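Local coordinates for phosphotriesterase homology protein (Escherichia coli, PDB 1BF6) that hydrolyses phosphorylated glyceryl acetates, and also aromatic acetates and propionates, with the help of two zinc ions per subunit, at residues E12-D17 and V50-N55; N23-R28 and T244-L249. All coordinates share one frame; numbering follows the deposited sequence.

Interaction 1 (E12-D17 and V50-N55); sequences EHLHID and VIEMTN. With ZN (zinc ion), chain C.
This is a buried, hydrogen-bonded pairing at the ends of two neighbouring parallel strands, 7-12 and 47-52, in the TIM-type barrel of the phosphotriesterase family. It holds an active-site zinc ligand. The backbones join through Glu-12 N to Ile-51 O and Met-53 N to Glu-12 O, the second nearly along the C=O axis (174°). The chain of Glu-52 bends at chi2 (-85°) and brings OE2 to backbone N-H groups of the loop after strand 7-12. Glu-52 OE2 accepts from three donors: Leu-14 N (2.8 Å) on the anti lone pair, and His-15 N and Thr-54 OG1 from above the carboxylate plane. OE1 takes Thr-54 N. The hydroxyl of Thr-54 gives its proton to Glu-52, leaving its oxygen to accept from His-13. Thr-54 is thus second shell to the metal, with Glu-52 one step behind; the carboxylate would probably polarise the hydroxyl and make His-13 a more electron-rich ligand. Ile-16 CD1 lies over one face of the imidazole. His-13 NE2 binds zinc at 2.2 Å, with His-11, Glu-124 and Asp-242. At the ring edge, His-13 ND1 donates to Thr-54 OG1 at 2.7 Å, with OG1 1° out of the ring plane.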
loop_
_atom_site.group_PDB
_atom_site.type_symbol
_atom_site.label_atom_id
_atom_site.label_comp_id
_atom_site.label_asym_id
_atom_site.label_seq_id
_atom_site.Cartn_x
_atom_site.Cartn_y
_atom_site.Cartn_z
ATOM N N GLU A 12 -4.397 -0.231 -0.134
ATOM C CA GLU A 12 -5.696 0.271 -0.547
ATOM C C GLU A 12 -5.973 1.671 -0.025
ATOM O O GLU A 12 -5.257 2.195 0.835
ATOM C CB GLU A 12 -6.803 -0.639 -0.003
ATOM C CG GLU A 12 -6.749 -2.079 -0.481
ATOM C CD GLU A 12 -6.839 -2.207 -1.982
ATOM O OE1 GLU A 12 -7.415 -1.315 -2.644
ATOM O OE2 GLU A 12 -6.327 -3.208 -2.512
ATOM N N HIS A 13 -7.032 2.268 -0.559
ATOM C CA HIS A 13 -7.495 3.566 -0.117
ATOM C C HIS A 13 -8.972 3.411 0.145
ATOM O O HIS A 13 -9.680 2.865 -0.698
ATOM C CB HIS A 13 -7.289 4.626 -1.195
ATOM C CG HIS A 13 -5.856 4.887 -1.494
ATOM N ND1 HIS A 13 -5.046 5.693 -0.722
ATOM C CD2 HIS A 13 -5.052 4.356 -2.445
ATOM C CE1 HIS A 13 -3.811 5.617 -1.207
ATOM N NE2 HIS A 13 -3.772 4.820 -2.251
ATOM N N LEU A 14 -9.410 3.791 1.342
ATOM C CA LEU A 14 -10.823 3.750 1.715
ATOM C C LEU A 14 -11.372 5.173 1.656
ATOM O O LEU A 14 -12.550 5.393 1.356
ATOM C CB LEU A 14 -11.000 3.162 3.110
ATOM C CG LEU A 14 -10.499 1.718 3.197
ATOM C CD1 LEU A 14 -10.833 1.161 4.565
ATOM C CD2 LEU A 14 -11.150 0.885 2.103
ATOM N N HIS A 15 -10.518 6.135 2.003
ATOM C CA HIS A 15 -10.890 7.530 1.939
ATOM C C HIS A 15 -9.676 8.332 1.516
ATOM O O HIS A 15 -8.737 8.533 2.290
ATOM C CB HIS A 15 -11.442 8.064 3.258
ATOM C CG HIS A 15 -11.866 9.499 3.178
ATOM N ND1 HIS A 15 -10.977 10.523 2.935
ATOM C CD2 HIS A 15 -13.088 10.077 3.272
ATOM C CE1 HIS A 15 -11.631 11.671 2.883
ATOM N NE2 HIS A 15 -12.913 11.428 3.085
ATOM N N ILE A 16 -9.696 8.743 0.257
ATOM C CA ILE A 16 -8.625 9.529 -0.319
ATOM C C ILE A 16 -9.272 10.639 -1.123
ATOM O O ILE A 16 -10.366 10.462 -1.671
ATOM C CB ILE A 16 -7.693 8.672 -1.219
ATOM C CG1 ILE A 16 -6.584 9.543 -1.808
ATOM C CG2 ILE A 16 -8.488 7.960 -2.320
ATOM C CD1 ILE A 16 -5.512 8.774 -2.542
ATOM N N ASP A 17 -8.629 11.802 -1.134
ATOM C CA ASP A 17 -9.142 12.945 -1.873
ATOM C C ASP A 17 -8.026 13.719 -2.558
ATOM O O ASP A 17 -7.392 14.580 -1.944
ATOM C CB ASP A 17 -9.943 13.876 -0.949
ATOM C CG ASP A 17 -10.693 14.980 -1.713
ATOM O OD1 ASP A 17 -10.558 15.070 -2.949
ATOM O OD2 ASP A 17 -11.432 15.756 -1.071
ATOM N N VAL A 50 -7.186 -4.448 5.977
ATOM C CA VAL A 50 -6.894 -3.604 4.816
ATOM C C VAL A 50 -5.886 -2.569 5.302
ATOM O O VAL A 50 -6.155 -1.892 6.286
ATOM C CB VAL A 50 -8.147 -2.829 4.281
ATOM C CG1 VAL A 50 -7.718 -1.835 3.190
ATOM C CG2 VAL A 50 -9.174 -3.811 3.685
ATOM N N ILE A 51 -4.743 -2.484 4.621
ATOM C CA ILE A 51 -3.696 -1.514 4.953
ATOM C C ILE A 51 -3.984 -0.260 4.104
ATOM O O ILE A 51 -3.787 -0.253 2.884
ATOM C CB ILE A 51 -2.276 -2.054 4.630
ATOM C CG1 ILE A 51 -2.138 -3.520 5.082
ATOM C CG2 ILE A 51 -1.202 -1.187 5.340
ATOM C CD1 ILE A 51 -2.418 -3.775 6.567
ATOM N N GLU A 52 -4.485 0.773 4.766
ATOM C CA GLU A 52 -4.854 2.022 4.117
ATOM C C GLU A 52 -3.635 2.931 3.902
ATOM O O GLU A 52 -2.948 3.315 4.859
ATOM C CB GLU A 52 -5.961 2.679 4.936
ATOM C CG GLU A 52 -7.078 3.293 4.094
ATOM C CD GLU A 52 -6.758 4.695 3.628
ATOM O OE1 GLU A 52 -5.786 5.289 4.144
ATOM O OE2 GLU A 52 -7.490 5.217 2.756
ATOM N N MET A 53 -3.419 3.302 2.638
ATOM C CA MET A 53 -2.269 4.089 2.191
ATOM C C MET A 53 -2.412 5.600 2.033
ATOM O O MET A 53 -1.531 6.243 1.444
ATOM C CB MET A 53 -1.802 3.524 0.849
ATOM C CG MET A 53 -1.444 2.042 0.869
ATOM S SD MET A 53 0.179 1.719 1.621
ATOM C CE MET A 53 -0.328 1.174 3.153
ATOM N N THR A 54 -3.510 6.156 2.524
ATOM C CA THR A 54 -3.768 7.589 2.402
ATOM C C THR A 54 -3.147 8.352 3.571
ATOM O O THR A 54 -3.656 8.268 4.679
ATOM C CB THR A 54 -5.304 7.904 2.403
ATOM O OG1 THR A 54 -5.981 7.075 1.445
ATOM C CG2 THR A 54 -5.561 9.364 2.052
ATOM N N ASN A 55 -2.039 9.059 3.334
ATOM C CA ASN A 55 -1.456 9.857 4.413
ATOM C C ASN A 55 -2.183 11.213 4.521
ATOM O O ASN A 55 -3.072 11.529 3.703
ATOM C CB ASN A 55 0.086 9.967 4.347
ATOM C CG ASN A 55 0.630 10.188 2.956
ATOM O OD1 ASN A 55 0.265 11.140 2.269
ATOM N ND2 ASN A 55 1.578 9.342 2.558
HETATM ZN ZN ZN C . -2.118 4.018 -3.393
#

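Interaction 2 (N23-R28 and T244-L249); sequences NNVDCR and TRRSHL. With SO4 (sulfate ion), chain F.
Asp-26 holds CG anti to its backbone N (chi1 -164°), which carries the carboxylate to Arg-245 and Ser-247, at the start of the 3-10 turn 246-248. Arg-245 and Arg-246 both set CG beside the backbone N and run extended to NE, but they leave on different courses. Asp-26 OD1 accepts Ser-247 N on its syn lone pair at 2.9 Å. Asp-26 OD2 has two partners: its syn lone pair takes Ser-247 OG at 2.8 Å, and its anti lone pair takes Arg-245 NH1 in a salt bridge of 3.1 Å. Only NH1 of Arg-245 bonds to the carboxylate, with the two planes 72° apart, so the bridge is single-point and not a flat two-bond pairing. Cys-27 SG sits over the centre of the Arg-245 guanidinium. An alanine in place of Asp-26 would remove both carboxylate oxygens and would probably loosen the short helical turn at Ser-247 and leave Arg-245 less fixed.

The contact is a loop-to-loop join at the surface of the TIM-type barrel. Two short 3-10 turns meet, 25-27 and 246-248, one from the loop after helix 19-22 and the other from the loop after strand 237-239. Their backbones touch directly where Arg-246 N donates to Asp-26 O at 3.0 Å. A water also bridges the two segments, donating to Cys-27 O and Thr-244 O.

Arg-246 reaches along segment 23-28, and its NE donates to Arg-28 O at 2.8 Å. Val-25 CG2 lies over one face of its guanidinium. Arg-246 NH2 stands over a face of the Arg-28 guanidinium, 3.2 Å from Arg-28 NH1. Asp-30 forms salt bridges with both arginines, which probably offsets the repulsion. A sulfate, probably from the crystallisation liquor, accepts from Thr-244 OG1 through O2 at 2.8 Å.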
loop_
_atom_site.group_PDB
_atom_site.type_symbol
_atom_site.label_atom_id
_atom_site.label_comp_id
_atom_site.label_asym_id
_atom_site.label_seq_id
_atom_site.Cartn_x
_atom_site.Cartn_y
_atom_site.Cartn_z
ATOM N N ASN A 23 -8.829 18.260 -10.181
ATOM C CA ASN A 23 -10.079 18.915 -10.582
ATOM C C ASN A 23 -11.023 17.826 -11.106
ATOM O O ASN A 23 -11.764 18.028 -12.064
ATOM C CB ASN A 23 -9.836 19.973 -11.663
ATOM C CG ASN A 23 -9.347 21.284 -11.093
ATOM O OD1 ASN A 23 -9.386 21.501 -9.882
ATOM N ND2 ASN A 23 -8.909 22.181 -11.969
ATOM N N ASN A 24 -11.019 16.687 -10.423
ATOM C CA ASN A 24 -11.821 15.540 -10.820
ATOM C C ASN A 24 -12.421 14.886 -9.579
ATOM O O ASN A 24 -11.701 14.296 -8.762
ATOM C CB ASN A 24 -10.905 14.556 -11.561
ATOM C CG ASN A 24 -11.652 13.395 -12.214
ATOM O OD1 ASN A 24 -11.040 12.611 -12.931
ATOM N ND2 ASN A 24 -12.961 13.287 -11.986
ATOM N N VAL A 25 -13.740 15.002 -9.439
ATOM C CA VAL A 25 -14.457 14.422 -8.304
ATOM C C VAL A 25 -14.314 12.879 -8.224
ATOM O O VAL A 25 -14.577 12.281 -7.179
ATOM C CB VAL A 25 -15.957 14.849 -8.327
ATOM C CG1 VAL A 25 -16.666 14.261 -9.557
ATOM C CG2 VAL A 25 -16.653 14.449 -7.029
ATOM N N ASP A 26 -13.883 12.250 -9.319
ATOM C CA ASP A 26 -13.688 10.800 -9.356
ATOM C C ASP A 26 -12.565 10.440 -8.369
ATOM O O ASP A 26 -12.588 9.378 -7.728
ATOM C CB ASP A 26 -13.304 10.343 -10.771
ATOM C CG ASP A 26 -13.454 8.837 -10.968
ATOM O OD1 ASP A 26 -14.338 8.247 -10.325
ATOM O OD2 ASP A 26 -12.700 8.245 -11.768
ATOM N N CYS A 27 -11.600 11.354 -8.254
ATOM C CA CYS A 27 -10.451 11.209 -7.364
ATOM C C CYS A 27 -10.769 11.481 -5.883
ATOM O O CYS A 27 -9.871 11.449 -5.032
ATOM C CB CYS A 27 -9.307 12.097 -7.851
ATOM S SG CYS A 27 -8.743 11.646 -9.486
ATOM N N ARG A 28 -12.033 11.784 -5.595
ATOM C CA ARG A 28 -12.490 11.998 -4.232
ATOM C C ARG A 28 -13.227 10.722 -3.796
ATOM O O ARG A 28 -14.467 10.642 -3.855
ATOM C CB ARG A 28 -13.415 13.221 -4.132
ATOM C CG ARG A 28 -13.966 13.463 -2.728
ATOM C CD ARG A 28 -14.293 14.938 -2.463
ATOM N NE ARG A 28 -15.337 15.490 -3.331
ATOM C CZ ARG A 28 -16.649 15.340 -3.134
ATOM N NH1 ARG A 28 -17.109 14.640 -2.097
ATOM N NH2 ARG A 28 -17.510 15.920 -3.961
ATOM N N THR A 244 -8.498 3.711 -5.926
ATOM C CA THR A 244 -8.298 5.146 -5.710
ATOM C C THR A 244 -9.425 6.047 -6.236
ATOM O O THR A 244 -9.486 7.220 -5.881
ATOM C CB THR A 244 -6.999 5.628 -6.413
ATOM O OG1 THR A 244 -7.087 5.365 -7.820
ATOM C CG2 THR A 244 -5.754 4.926 -5.864
ATOM N N ARG A 245 -10.314 5.499 -7.066
ATOM C CA ARG A 245 -11.398 6.284 -7.668
ATOM C C ARG A 245 -12.799 5.757 -7.440
ATOM O O ARG A 245 -12.998 4.564 -7.235
ATOM C CB ARG A 245 -11.177 6.363 -9.176
ATOM C CG ARG A 245 -9.897 7.055 -9.579
ATOM C CD ARG A 245 -9.657 6.862 -11.052
ATOM N NE ARG A 245 -8.570 7.701 -11.542
ATOM C CZ ARG A 245 -8.725 8.645 -12.465
ATOM N NH1 ARG A 245 -9.927 8.878 -12.989
ATOM N NH2 ARG A 245 -7.668 9.323 -12.905
ATOM N N ARG A 246 -13.775 6.658 -7.490
ATOM C CA ARG A 246 -15.182 6.279 -7.330
ATOM C C ARG A 246 -15.565 5.300 -8.456
ATOM O O ARG A 246 -16.307 4.344 -8.229
ATOM C CB ARG A 246 -16.091 7.514 -7.401
ATOM C CG ARG A 246 -15.895 8.508 -6.271
ATOM C CD ARG A 246 -16.747 9.756 -6.491
ATOM N NE ARG A 246 -16.885 10.570 -5.282
ATOM C CZ ARG A 246 -17.850 11.469 -5.091
ATOM N NH1 ARG A 246 -18.767 11.674 -6.032
ATOM N NH2 ARG A 246 -17.906 12.159 -3.961
ATOM N N SER A 247 -15.006 5.519 -9.645
ATOM C CA SER A 247 -15.296 4.673 -10.800
ATOM C C SER A 247 -14.772 3.242 -10.658
ATOM O O SER A 247 -15.095 2.372 -11.470
ATOM C CB SER A 247 -14.799 5.322 -12.104
ATOM O OG SER A 247 -13.396 5.513 -12.129
ATOM N N HIS A 248 -13.953 3.007 -9.633
ATOM C CA HIS A 248 -13.421 1.670 -9.358
ATOM C C HIS A 248 -14.435 0.847 -8.541
ATOM O O HIS A 248 -14.373 -0.383 -8.517
ATOM C CB HIS A 248 -12.095 1.754 -8.575
ATOM C CG HIS A 248 -10.954 2.346 -9.347
ATOM N ND1 HIS A 248 -9.869 2.936 -8.731
ATOM C CD2 HIS A 248 -10.703 2.400 -10.677
ATOM C CE1 HIS A 248 -8.997 3.321 -9.645
ATOM N NE2 HIS A 248 -9.479 3.007 -10.835
ATOM N N LEU A 249 -15.338 1.536 -7.849
ATOM C CA LEU A 249 -16.356 0.906 -7.018
ATOM C C LEU A 249 -17.428 0.216 -7.871
ATOM O O LEU A 249 -17.784 0.702 -8.939
ATOM C CB LEU A 249 -17.002 1.946 -6.104
ATOM C CG LEU A 249 -16.041 2.767 -5.216
ATOM C CD1 LEU A 249 -16.859 3.662 -4.287
ATOM C CD2 LEU A 249 -15.123 1.849 -4.417
HETATM S S SO4 F . -5.077 5.720 -10.942
HETATM O O1 SO4 F . -5.384 6.506 -12.134
HETATM O O2 SO4 F . -5.455 6.527 -9.704
HETATM O O3 SO4 F . -5.870 4.386 -10.875
HETATM O O4 SO4 F . -3.595 5.352 -10.951
HETATM O O HOH W 1 -7.948 9.438 -5.438
#

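Interaction 1 lies in the core and interaction 2 at the surface. The first joins two barrel strands and the loops that follow them. The second joins two loops farther out; the segments of the two alternate along the chain. Strand 16-17 pairs with strand 28-29, so both contacts share a small antiparallel sheet. In the buried contact a carboxylate takes backbone N-H groups and a hydroxyl, and that hydroxyl holds a zinc ligand. In the surface contact a carboxylate faces an arginine, and water and sulfate take part. They touch near the metal, where His-13 CD2 packs against Thr-244 CG2 at 3.5 Å, and at the small sheet, where Asp-17 OD2 lies 3.3 Å from Arg-28 CD.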